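Local coordinates for protein cytochrome P450 (Novosphingobium aromaticivorans, PDB 3OFT) that is a cytochrome P450 of the CYP101 family, a largely helical haem protein that holds protoporphyrin IX containing iron in its interior, at residues A112-V117 against A351-I356; A64-S69 against A287-D292. All coordinates share one frame; numbering follows the deposited sequence.

Interaction 1 (A112-V117 against A351-I356); sequences ALEPKV and ARMEVI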
loop_
_atom_site.group_PDB
_atom_site.type_symbol
_atom_site.label_atom_id
_atom_site.label_comp_id
_atom_site.label_asym_id
_atom_site.label_seq_id
_atom_site.Cartn_x
_atom_site.Cartn_y
_atom_site.Cartn_z
ATOM N N ALA A 112 17.564 -4.188 -11.867
ATOM C CA ALA A 112 18.115 -3.262 -12.855
ATOM C C ALA A 112 17.774 -1.802 -12.526
ATOM O O ALA A 112 18.529 -0.909 -12.857
ATOM C CB ALA A 112 17.654 -3.617 -14.276
ATOM N N LEU A 113 16.632 -1.576 -11.873
ATOM C CA LEU A 113 16.152 -0.224 -11.549
ATOM C C LEU A 113 16.745 0.341 -10.257
ATOM O O LEU A 113 16.597 1.527 -9.982
ATOM C CB LEU A 113 14.639 -0.239 -11.426
ATOM C CG LEU A 113 13.885 -0.067 -12.736
ATOM C CD1 LEU A 113 12.448 -0.353 -12.432
ATOM C CD2 LEU A 113 14.052 1.349 -13.244
ATOM N N GLU A 114 17.405 -0.509 -9.483
ATOM C CA GLU A 114 17.869 -0.147 -8.146
ATOM C C GLU A 114 18.794 1.090 -8.144
ATOM O O GLU A 114 18.600 2.022 -7.338
ATOM C CB GLU A 114 18.522 -1.365 -7.464
ATOM C CG GLU A 114 18.594 -1.316 -5.956
ATOM C CD GLU A 114 19.256 -2.574 -5.335
ATOM O OE1 GLU A 114 19.487 -2.566 -4.100
ATOM O OE2 GLU A 114 19.537 -3.573 -6.059
ATOM N N PRO A 115 19.802 1.124 -9.029
ATOM C CA PRO A 115 20.633 2.332 -9.084
ATOM C C PRO A 115 19.859 3.613 -9.405
ATOM O O PRO A 115 20.075 4.639 -8.751
ATOM C CB PRO A 115 21.608 2.018 -10.225
ATOM C CG PRO A 115 21.737 0.505 -10.153
ATOM C CD PRO A 115 20.328 0.069 -9.931
ATOM N N LYS A 116 18.972 3.569 -10.391
ATOM C CA LYS A 116 18.165 4.758 -10.696
ATOM C C LYS A 116 17.251 5.147 -9.534
ATOM O O LYS A 116 17.159 6.321 -9.207
ATOM C CB LYS A 116 17.331 4.610 -11.976
ATOM C CG LYS A 116 18.156 4.808 -13.247
ATOM C CD LYS A 116 17.265 4.969 -14.485
ATOM C CE LYS A 116 17.039 3.647 -15.188
ATOM N NZ LYS A 116 16.212 3.843 -16.442
ATOM N N VAL A 117 16.602 4.172 -8.919
ATOM C CA VAL A 117 15.690 4.460 -7.795
ATOM C C VAL A 117 16.487 4.983 -6.598
ATOM O O VAL A 117 16.088 5.958 -5.964
ATOM C CB VAL A 117 14.779 3.249 -7.468
ATOM C CG1 VAL A 117 13.839 3.507 -6.257
ATOM C CG2 VAL A 117 13.945 2.922 -8.669
ATOM N N ALA A 351 8.508 -2.748 -3.957
ATOM C CA ALA A 351 8.315 -2.048 -2.663
ATOM C C ALA A 351 9.472 -2.361 -1.712
ATOM O O ALA A 351 10.017 -1.459 -1.070
ATOM C CB ALA A 351 6.967 -2.478 -1.997
ATOM N N ARG A 352 9.880 -3.634 -1.638
ATOM C CA ARG A 352 10.997 -4.034 -0.750
ATOM C C ARG A 352 12.290 -3.276 -1.146
ATOM O O ARG A 352 13.025 -2.765 -0.288
ATOM C CB ARG A 352 11.248 -5.558 -0.834
ATOM C CG ARG A 352 12.386 -6.011 0.072
ATOM C CD ARG A 352 12.814 -7.431 -0.220
ATOM N NE ARG A 352 13.595 -8.011 0.878
ATOM C CZ ARG A 352 14.906 -8.285 0.838
ATOM N NH1 ARG A 352 15.494 -8.814 1.917
ATOM N NH2 ARG A 352 15.623 -8.048 -0.268
ATOM N N MET A 353 12.534 -3.189 -2.453
ATOM C CA MET A 353 13.681 -2.447 -2.983
ATOM C C MET A 353 13.600 -0.954 -2.655
ATOM O O MET A 353 14.608 -0.334 -2.308
ATOM C CB MET A 353 13.830 -2.674 -4.510
ATOM C CG MET A 353 15.077 -2.008 -5.195
ATOM S SD MET A 353 14.742 -0.283 -5.662
ATOM C CE MET A 353 14.012 -0.549 -7.296
ATOM N N GLU A 354 12.427 -0.362 -2.800
ATOM C CA GLU A 354 12.265 1.052 -2.442
ATOM C C GLU A 354 12.552 1.300 -0.949
ATOM O O GLU A 354 13.208 2.296 -0.600
ATOM C CB GLU A 354 10.854 1.515 -2.758
ATOM C CG GLU A 354 10.555 1.525 -4.262
ATOM C CD GLU A 354 9.068 1.864 -4.553
ATOM O OE1 GLU A 354 8.782 2.879 -5.164
ATOM O OE2 GLU A 354 8.166 1.101 -4.157
ATOM N N VAL A 355 12.065 0.413 -0.082
ATOM C CA VAL A 355 12.310 0.580 1.369
ATOM C C VAL A 355 13.813 0.414 1.668
ATOM O O VAL A 355 14.392 1.206 2.445
ATOM C CB VAL A 355 11.474 -0.390 2.231
ATOM C CG1 VAL A 355 11.961 -0.377 3.743
ATOM C CG2 VAL A 355 9.980 -0.019 2.121
ATOM N N ILE A 356 14.422 -0.610 1.083
ATOM C CA ILE A 356 15.905 -0.806 1.229
ATOM C C ILE A 356 16.700 0.408 0.730
ATOM O O ILE A 356 17.611 0.902 1.389
ATOM C CB ILE A 356 16.361 -2.092 0.488
ATOM C CG1 ILE A 356 15.868 -3.325 1.268
ATOM C CG2 ILE A 356 17.900 -2.081 0.248
ATOM C CD1 ILE A 356 15.956 -4.686 0.474
#
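Met353 reaches from helix 348-365 across to helix 107-128 and meets Glu114 and Val117 with successive parts of its side chain. Its CG stands anti to the backbone N (chi1 -176°), which carries the chain out toward the other helix; bends at chi2 and chi3 then fold the thioether back, so that CE ends up between Val117 and Leu113. Glu114 lies obliquely across the base of this hook. Its aliphatic part does the touching, with Glu114 CG 3.7 Å from Met353 CG, while the chain runs on extended and takes the carboxylate away from the thioether. Val117 crosses the outer half of the hook, again obliquely. Val117 CG1 sits 3.9 Å from Met353 SD, and Val117 CG2 lies 3.7 Å from Met353 CE, so both branches of the valine bear on the tip. The Met353 methyl also meets the previous turn of the helix, where Leu113 CB is 4.2 Å from Met353 CE. A lighter touch comes from Glu354, whose CG is 4.3 Å from Val117 CG1.

The segment axes approach to 10.2 Å at a crossing angle of -37°, and Met353 bridges much of that separation. Ile148 of helix 144-152 packs on both Val117 and Glu354, closing the junction from a third helix, and Glu354 also touches the haem. The contacts between the two segments all run between carbon or sulphur atoms and are purely van der Waals: a flexible thioether fitted against aliphatic carbon, including the methylenes of a glutamate, joins the helices without any directional polar bond between them.

Interaction 2 (A64-S69 against A287-D292); sequences AERLSS and AVADVD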
loop_
_atom_site.group_PDB
_atom_site.type_symbol
_atom_site.label_atom_id
_atom_site.label_comp_id
_atom_site.label_asym_id
_atom_site.label_seq_id
_atom_site.Cartn_x
_atom_site.Cartn_y
_atom_site.Cartn_z
ATOM N N ALA A 64 -10.235 -16.322 -2.984
ATOM C CA ALA A 64 -10.561 -15.480 -4.137
ATOM C C ALA A 64 -11.768 -16.033 -4.882
ATOM O O ALA A 64 -12.401 -15.299 -5.636
ATOM C CB ALA A 64 -9.354 -15.325 -5.129
ATOM N N GLU A 65 -12.089 -17.312 -4.665
ATOM C CA GLU A 65 -13.240 -17.894 -5.371
ATOM C C GLU A 65 -14.603 -17.408 -4.832
ATOM O O GLU A 65 -15.487 -17.018 -5.595
ATOM C CB GLU A 65 -13.154 -19.435 -5.420
ATOM C CG GLU A 65 -14.428 -20.082 -6.080
ATOM C CD GLU A 65 -14.408 -21.607 -6.144
ATOM O OE1 GLU A 65 -13.660 -22.221 -5.348
ATOM O OE2 GLU A 65 -15.140 -22.179 -6.999
ATOM N N ARG A 66 -14.755 -17.347 -3.527
ATOM C CA ARG A 66 -16.043 -17.008 -2.954
ATOM C C ARG A 66 -16.164 -15.549 -2.522
ATOM O O ARG A 66 -17.272 -15.048 -2.384
ATOM C CB ARG A 66 -16.347 -17.946 -1.806
ATOM C CG ARG A 66 -16.386 -19.419 -2.245
ATOM C CD ARG A 66 -16.858 -20.259 -1.096
ATOM N NE ARG A 66 -15.837 -20.303 -0.035
ATOM C CZ ARG A 66 -15.999 -20.877 1.147
ATOM N NH1 ARG A 66 -17.160 -21.445 1.471
ATOM N NH2 ARG A 66 -15.006 -20.882 2.022
ATOM N N LEU A 67 -15.029 -14.864 -2.353
ATOM C CA LEU A 67 -15.021 -13.434 -1.978
ATOM C C LEU A 67 -14.330 -12.655 -3.089
ATOM O O LEU A 67 -13.101 -12.649 -3.178
ATOM C CB LEU A 67 -14.302 -13.235 -0.636
ATOM C CG LEU A 67 -14.930 -13.921 0.574
ATOM C CD1 LEU A 67 -14.137 -13.474 1.803
ATOM C CD2 LEU A 67 -16.404 -13.532 0.755
ATOM N N SER A 68 -15.150 -12.004 -3.909
ATOM C CA SER A 68 -14.773 -11.292 -5.114
ATOM C C SER A 68 -14.106 -9.992 -4.755
ATOM O O SER A 68 -14.420 -9.356 -3.722
ATOM C CB SER A 68 -16.012 -11.009 -6.004
ATOM O OG SER A 68 -15.753 -10.142 -7.130
ATOM N N SER A 69 -13.202 -9.603 -5.646
ATOM C CA SER A 69 -12.443 -8.351 -5.537
ATOM C C SER A 69 -13.133 -7.245 -6.311
ATOM O O SER A 69 -12.603 -6.126 -6.423
ATOM C CB SER A 69 -11.022 -8.516 -6.070
ATOM O OG SER A 69 -10.263 -9.313 -5.169
ATOM N N ALA A 287 -19.064 -10.928 -1.193
ATOM C CA ALA A 287 -19.323 -12.351 -1.297
ATOM C C ALA A 287 -20.100 -12.698 -2.579
ATOM O O ALA A 287 -21.133 -12.085 -2.882
ATOM C CB ALA A 287 -20.044 -12.849 -0.056
ATOM N N VAL A 288 -19.598 -13.675 -3.335
ATOM C CA VAL A 288 -20.329 -14.231 -4.514
ATOM C C VAL A 288 -20.881 -15.675 -4.312
ATOM O O VAL A 288 -21.576 -16.236 -5.208
ATOM C CB VAL A 288 -19.503 -14.145 -5.823
ATOM C CG1 VAL A 288 -19.311 -12.677 -6.252
ATOM C CG2 VAL A 288 -18.177 -14.872 -5.647
ATOM N N ALA A 289 -20.539 -16.259 -3.161
ATOM C CA ALA A 289 -21.091 -17.528 -2.650
ATOM C C ALA A 289 -21.143 -17.355 -1.145
ATOM O O ALA A 289 -20.387 -16.555 -0.614
ATOM C CB ALA A 289 -20.185 -18.707 -3.011
ATOM N N ASP A 290 -22.005 -18.098 -0.441
ATOM C CA ASP A 290 -22.007 -18.033 1.035
ATOM C C ASP A 290 -20.680 -18.586 1.565
ATOM O O ASP A 290 -20.097 -19.514 0.960
ATOM C CB ASP A 290 -23.155 -18.844 1.646
ATOM C CG ASP A 290 -24.552 -18.282 1.307
ATOM O OD1 ASP A 290 -24.695 -17.130 0.826
ATOM O OD2 ASP A 290 -25.535 -19.016 1.554
ATOM N N VAL A 291 -20.196 -18.017 2.671
ATOM C CA VAL A 291 -18.903 -18.424 3.249
ATOM C C VAL A 291 -19.065 -18.533 4.751
ATOM O O VAL A 291 -19.310 -17.534 5.433
ATOM C CB VAL A 291 -17.741 -17.380 2.982
ATOM C CG1 VAL A 291 -16.451 -17.770 3.760
ATOM C CG2 VAL A 291 -17.453 -17.226 1.509
ATOM N N ASP A 292 -18.891 -19.735 5.275
ATOM C CA ASP A 292 -18.869 -19.911 6.713
ATOM C C ASP A 292 -17.494 -19.561 7.232
ATOM O O ASP A 292 -16.485 -20.007 6.652
ATOM C CB ASP A 292 -19.133 -21.366 7.070
ATOM C CG ASP A 292 -20.601 -21.752 6.914
ATOM O OD1 ASP A 292 -21.423 -20.897 6.498
ATOM O OD2 ASP A 292 -20.921 -22.931 7.211
HETATM O O HOH W 1 -18.378 -22.160 3.860
#
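Glu65 enters the contact through its backbone, its O lying 3.4 Å from Val288 CG2. Arg66 follows and contributes at both ends. Its carbonyl O accepts a hydrogen bond from Val288 N (2.9 Å, N-H...O angle 165°), with the donor tilted 27° from the carbonyl plane. Its side chain leaves with CG anti to the carbonyl carbon (chi1 -60°) and runs obliquely across Val291, with Arg66 CB 3.6 Å from Val291 CG2. That methyl also lies over one face of the guanidinium, offset toward its rim, while Ala289 CB packs on Arg66 CG. At the edge of the guanidinium, in its plane, a water accepts from Arg66 NH1 at 2.8 Å and also from Asp292 N; a salt bridge from Arg66 NE to Asp63 further holds the group.

Leu67 turns inward, placing CD2 3.8 Å from Ala287 CB and 3.9 Å from Val291 CG2, and Leu60 of helix 54-62 joins this apolar cluster. At Ser68, CB rests against Val288 CG1, whereas OG turns to Asp90.

Leu67 and Ala287 form an antiparallel, non-hydrogen-bonded pair, flanked by the Val288 N to Arg66 O bond and by backbone bonding of Ser68 with Asn286; together they place strand 67-68 beside strand 282-287. The Arg66 side chain extends the contact onto the start of the separate 291-298 hairpin; strand 67-68 edges the mixed sheet that accompanies the helical core of the P450 fold.

How the interactions relate
Interactions 1 and 2 lie on opposite sides of the chain's centre, their own centres 36 Å apart and their nearest atoms about 19 Å apart, so they do not touch. Interaction 1 belongs to the helical part of the fold, interaction 2 to the edge of the mixed sheet. The haem lies much closer to the first: the side chain of Glu354 is about 4 Å from it, that of Leu67 about 10 Å. For the bound (2R,5R)-hexane-2,5-diol the separations are more alike, about 12 Å from the Glu354 side chain and 13 Å from that of Ser68. Along the sequence the two pairs of segments alternate, so the connections interlace.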